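Side-chain contacts in long form D7clu1 salivary protein (Culex quinquefasciatus, PDB 6V4C), which binds and sequesters adenine nucleotides, ADP and ATP most tightly, and so inhibits platelet aggregation and hemostasis while the mosquito feeds on blood: residues Q157-G162 / C167-H172; E163-N168 / G173-P178. All coordinates share one frame; numbering follows the deposited sequence.

Contact 1 (Q157-G162 / C167-H172). With ZN (zinc ion), chain L.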
# COMPACT_ATOMS: atom_id res chain seq x y z
N GLN A 157 1.95 19.61 1.45
CA GLN A 157 3.37 19.92 1.27
C GLN A 157 3.59 20.98 0.20
O GLN A 157 4.59 21.70 0.25
CB GLN A 157 4.14 18.66 0.89
CG GLN A 157 4.00 17.51 1.87
CD GLN A 157 4.73 16.26 1.39
OE1 GLN A 157 5.84 16.34 0.88
NE2 GLN A 157 4.09 15.11 1.55
N PHE A 158 2.67 21.10 -0.76
CA PHE A 158 2.88 21.94 -1.93
C PHE A 158 1.88 23.07 -2.09
O PHE A 158 2.18 24.03 -2.80
CB PHE A 158 2.89 21.10 -3.21
CG PHE A 158 3.81 19.91 -3.14
CD1 PHE A 158 5.18 20.08 -3.01
CD2 PHE A 158 3.31 18.62 -3.20
CE1 PHE A 158 6.03 19.00 -2.94
CE2 PHE A 158 4.15 17.53 -3.13
CZ PHE A 158 5.51 17.72 -3.00
N TYR A 159 0.71 22.99 -1.46
CA TYR A 159 -0.34 23.98 -1.66
C TYR A 159 -0.78 24.56 -0.33
O TYR A 159 -0.82 23.87 0.70
CB TYR A 159 -1.57 23.36 -2.34
CG TYR A 159 -1.33 22.88 -3.74
CD1 TYR A 159 -1.24 23.78 -4.80
CD2 TYR A 159 -1.19 21.53 -4.02
CE1 TYR A 159 -1.02 23.35 -6.09
CE2 TYR A 159 -0.97 21.09 -5.31
CZ TYR A 159 -0.89 22.00 -6.34
OH TYR A 159 -0.67 21.56 -7.63
N GLN A 160 -1.12 25.85 -0.36
CA GLN A 160 -1.84 26.46 0.75
C GLN A 160 -3.31 26.09 0.66
O GLN A 160 -3.88 26.03 -0.44
CB GLN A 160 -1.70 27.98 0.69
CG GLN A 160 -0.32 28.50 1.02
CD GLN A 160 -0.33 29.96 1.42
OE1 GLN A 160 0.30 30.80 0.77
NE2 GLN A 160 -1.06 30.28 2.48
N ASP A 161 -3.92 25.83 1.81
CA ASP A 161 -5.34 25.51 1.85
C ASP A 161 -6.15 26.60 1.18
O ASP A 161 -5.96 27.79 1.45
CB ASP A 161 -5.79 25.35 3.30
CG ASP A 161 -5.25 24.08 3.95
OD1 ASP A 161 -4.47 23.36 3.29
OD2 ASP A 161 -5.61 23.81 5.11
N GLY A 162 -7.03 26.20 0.27
CA GLY A 162 -7.93 27.12 -0.38
C GLY A 162 -7.37 27.90 -1.55
O GLY A 162 -8.11 28.68 -2.15
N CYS A 167 -7.63 24.10 -5.38
CA CYS A 167 -9.03 23.74 -5.57
C CYS A 167 -9.31 23.23 -6.97
O CYS A 167 -10.25 22.45 -7.17
CB CYS A 167 -9.94 24.92 -5.20
SG CYS A 167 -9.72 25.47 -3.49
N ASN A 168 -8.51 23.64 -7.96
CA ASN A 168 -8.61 23.03 -9.28
C ASN A 168 -8.20 21.57 -9.25
O ASN A 168 -8.82 20.73 -9.93
CB ASN A 168 -7.77 23.81 -10.30
CG ASN A 168 -8.42 25.12 -10.71
OD1 ASN A 168 -9.63 25.29 -10.57
ND2 ASN A 168 -7.62 26.04 -11.24
N VAL A 169 -7.17 21.23 -8.47
CA VAL A 169 -6.78 19.83 -8.30
C VAL A 169 -7.92 19.04 -7.68
O VAL A 169 -8.24 17.93 -8.11
CB VAL A 169 -5.50 19.73 -7.45
CG1 VAL A 169 -5.17 18.27 -7.16
CG2 VAL A 169 -4.34 20.40 -8.16
N ARG A 170 -8.56 19.61 -6.66
CA ARG A 170 -9.70 18.95 -6.03
C ARG A 170 -10.86 18.79 -7.00
O ARG A 170 -11.51 17.74 -7.04
CB ARG A 170 -10.15 19.75 -4.81
CG ARG A 170 -9.19 19.75 -3.63
CD ARG A 170 -9.08 18.37 -3.03
NE ARG A 170 -10.38 17.73 -2.92
CZ ARG A 170 -10.56 16.42 -2.79
NH1 ARG A 170 -9.51 15.60 -2.76
NH2 ARG A 170 -11.79 15.91 -2.71
N LYS A 171 -11.11 19.81 -7.82
CA LYS A 171 -12.31 19.85 -8.65
C LYS A 171 -12.15 19.01 -9.91
O LYS A 171 -13.08 18.29 -10.30
CB LYS A 171 -12.61 21.31 -9.02
CG LYS A 171 -14.00 21.57 -9.58
CD LYS A 171 -14.24 23.07 -9.69
CE LYS A 171 -15.67 23.38 -10.09
NZ LYS A 171 -16.00 24.82 -9.85
N HIS A 172 -10.99 19.07 -10.56
CA HIS A 172 -10.80 18.42 -11.85
C HIS A 172 -9.71 17.36 -11.86
O HIS A 172 -9.50 16.73 -12.90
CB HIS A 172 -10.52 19.47 -12.93
CG HIS A 172 -11.46 20.64 -12.90
ND1 HIS A 172 -12.76 20.57 -13.34
CD2 HIS A 172 -11.27 21.91 -12.47
CE1 HIS A 172 -13.34 21.75 -13.19
NE2 HIS A 172 -12.46 22.58 -12.66
ZN ZN L . -13.68 19.06 -14.47

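Contact 2 (E163-N168 / G173-P178)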
# COMPACT_ATOMS: atom_id res chain seq x y z
N GLU A 163 -6.09 27.72 -1.89
CA GLU A 163 -5.55 28.46 -3.02
C GLU A 163 -6.11 27.91 -4.33
O GLU A 163 -6.45 26.74 -4.44
CB GLU A 163 -4.01 28.44 -3.01
CG GLU A 163 -3.37 27.21 -3.61
CD GLU A 163 -1.87 27.39 -3.80
OE1 GLU A 163 -1.45 27.90 -4.86
OE2 GLU A 163 -1.11 27.03 -2.88
N ALA A 164 -6.19 28.80 -5.33
CA ALA A 164 -6.96 28.50 -6.53
C ALA A 164 -6.44 27.26 -7.25
O ALA A 164 -7.23 26.42 -7.69
CB ALA A 164 -6.95 29.71 -7.47
N ALA A 165 -5.12 27.13 -7.38
CA ALA A 165 -4.57 25.95 -8.05
C ALA A 165 -4.94 24.68 -7.29
O ALA A 165 -5.24 23.65 -7.91
CB ALA A 165 -3.06 26.08 -8.19
N TYR A 166 -4.93 24.74 -5.96
CA TYR A 166 -5.26 23.57 -5.15
C TYR A 166 -6.70 23.14 -5.36
O TYR A 166 -6.99 21.95 -5.52
CB TYR A 166 -4.99 23.88 -3.68
CG TYR A 166 -5.00 22.68 -2.76
CD1 TYR A 166 -4.92 21.38 -3.26
CD2 TYR A 166 -5.07 22.84 -1.38
CE1 TYR A 166 -4.92 20.28 -2.42
CE2 TYR A 166 -5.07 21.75 -0.53
CZ TYR A 166 -5.00 20.48 -1.05
OH TYR A 166 -5.00 19.40 -0.20
N CYS A 167 -7.63 24.10 -5.38
CA CYS A 167 -9.03 23.74 -5.57
C CYS A 167 -9.31 23.23 -6.97
O CYS A 167 -10.25 22.45 -7.17
CB CYS A 167 -9.94 24.92 -5.20
SG CYS A 167 -9.72 25.47 -3.49
N ASN A 168 -8.51 23.64 -7.96
CA ASN A 168 -8.61 23.03 -9.28
C ASN A 168 -8.20 21.57 -9.25
O ASN A 168 -8.82 20.73 -9.93
CB ASN A 168 -7.77 23.81 -10.30
CG ASN A 168 -8.42 25.12 -10.71
OD1 ASN A 168 -9.63 25.29 -10.57
ND2 ASN A 168 -7.62 26.04 -11.24
N GLY A 173 -9.01 17.15 -10.75
CA GLY A 173 -7.97 16.15 -10.70
C GLY A 173 -6.71 16.47 -11.47
O GLY A 173 -5.87 15.59 -11.66
N PHE A 174 -6.55 17.71 -11.93
CA PHE A 174 -5.37 18.09 -12.70
C PHE A 174 -5.19 19.59 -12.57
O PHE A 174 -6.14 20.33 -12.31
CB PHE A 174 -5.50 17.68 -14.17
CG PHE A 174 -4.26 17.90 -14.97
CD1 PHE A 174 -3.20 17.01 -14.88
CD2 PHE A 174 -4.14 19.00 -15.80
CE1 PHE A 174 -2.04 17.21 -15.61
CE2 PHE A 174 -2.98 19.21 -16.54
CZ PHE A 174 -1.94 18.31 -16.44
N SER A 175 -3.94 20.02 -12.74
CA SER A 175 -3.63 21.44 -12.70
C SER A 175 -2.44 21.70 -13.60
O SER A 175 -1.51 20.89 -13.67
CB SER A 175 -3.30 21.90 -11.28
OG SER A 175 -2.79 23.23 -11.28
N ASP A 176 -2.47 22.85 -14.29
CA ASP A 176 -1.38 23.28 -15.14
C ASP A 176 -0.29 24.02 -14.37
O ASP A 176 0.78 24.27 -14.94
CB ASP A 176 -1.91 24.20 -16.24
CG ASP A 176 -2.69 25.37 -15.68
OD1 ASP A 176 -3.71 25.14 -14.99
OD2 ASP A 176 -2.29 26.53 -15.91
N ASP A 177 -0.53 24.38 -13.11
CA ASP A 177 0.41 25.20 -12.36
C ASP A 177 1.69 24.41 -12.08
O ASP A 177 1.69 23.18 -12.08
CB ASP A 177 -0.24 25.69 -11.07
CG ASP A 177 -0.18 24.66 -9.96
OD1 ASP A 177 -0.91 23.64 -10.04
OD2 ASP A 177 0.59 24.87 -9.00
N PRO A 178 2.80 25.11 -11.83
CA PRO A 178 4.09 24.41 -11.70
C PRO A 178 4.20 23.50 -10.48
O PRO A 178 5.01 22.57 -10.50
CB PRO A 178 5.11 25.56 -11.63
CG PRO A 178 4.32 26.74 -11.16
CD PRO A 178 2.97 26.57 -11.79

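Contact 1 (Q157-G162 / C167-H172)
Val169 CG2 comes to 3.9 Å from Tyr159 OH and 4.2 Å from Tyr159 CZ, so the methyl meets the phenol end of the ring obliquely while the two side chains cross at about a right angle. Val169 puts CG1 anti to the backbone N (chi1 174°), which leaves CG2 as the branch turned to the tyrosine. In a second touch, Cys167 SG rests 3.8 Å from Gly162 O, where the chain bends with positive phi (82°); the two segments share no hydrogen bond.

What surrounds them does more of the holding. Tyr166 lies nearly parallel to the Tyr159 ring, His183 meets it edge-to-face, and Phe180 touches both Tyr159 and Val169; the hydroxyl of the buried Tyr159 probably hydrogen-bonds Asp177 OD1, although that oxygen is modelled too close to a neighbour. Cys167 is disulfide-bonded to Cys295, the C-terminal residue, and Arg170 bridges to Asp290 and Glu260. At the helix end His172 ND1 binds zinc at 2.1 Å, together with Glu249.

The direct contact between the loop after helix 150-158 and helix 164-172, in the second odorant-binding-protein-like part of the chain, is thus slight and without hydrogen bonds, whereas the firmer bonds of this helix, covalent, ionic and metal, run to C-terminal parts of the chain.

Contact 2 (E163-N168 / G173-P178)
Asp177 OD2 accepts the backbone N-H of Lys179 and so caps the start of helix 179-190, and the carboxylate that does this carries Ala165 on one flat face. Ala165 CB sits almost directly above the group, 3.7 Å from Asp177 CG and 3.9 Å from Asp177 OD2. With chi1 at 82°, Asp177 CG stands between its own backbone N and carbonyl carbon, a turn that brings the carboxylate back under the methyl. Ser175 also faces the helix, but loosely: its OG is 4.2 Å from Ala165 CB. The hydroxyl would close an ST turn by accepting Asp177 N, though its modelled position is doubtful.

These residues belong to a helix-loop-helix step within a PBP/GOBP-family fold, an all-helical chain in which helix 164-172 gives way at Gly173, the first residue to leave it, with positive phi (72°), and 173-178 doubles back along the helix to begin helix 179-190. Beyond the glycine, Phe174 O lies 3.6 Å from Asn168 O and 4.3 Å from Asn168 CB, so the returning backbone runs close beside the asparagine without bonding to it. The Phe174 ring points the other way, toward helix 235-247, where Lys241 makes a cation-pi contact with it, and Gly173 O takes a hydrogen bond from Tyr240 OH.

At the start of helix 164-172, Glu163 occupies the N-cap position, and its OE2 accepts the backbone N-H of Gln160. Glu163 OE1 and Asp177 OD2 stand 5.5 Å apart, two like charges that would probably repel mildly.

In the fold
Contacts 1 and 2 are centred about 5 Å apart and interlock along the chain: 157-162, 163-168, 167-172 and 173-178 follow one another, sharing Cys167 and Asn168. Helix 164-172 is common to both, with the chain leading into it in contact 1 and the loop leaving it in contact 2. They touch directly as well, with Val169 CG2 3.6 Å from Ser175 CB and Tyr159 CB 3.5 Å from Tyr166 CG. Both belong to the second PBP/GOBP-like part of the protein, away from the ADP pocket, and join helix 164-172 to the chain just before and just after it.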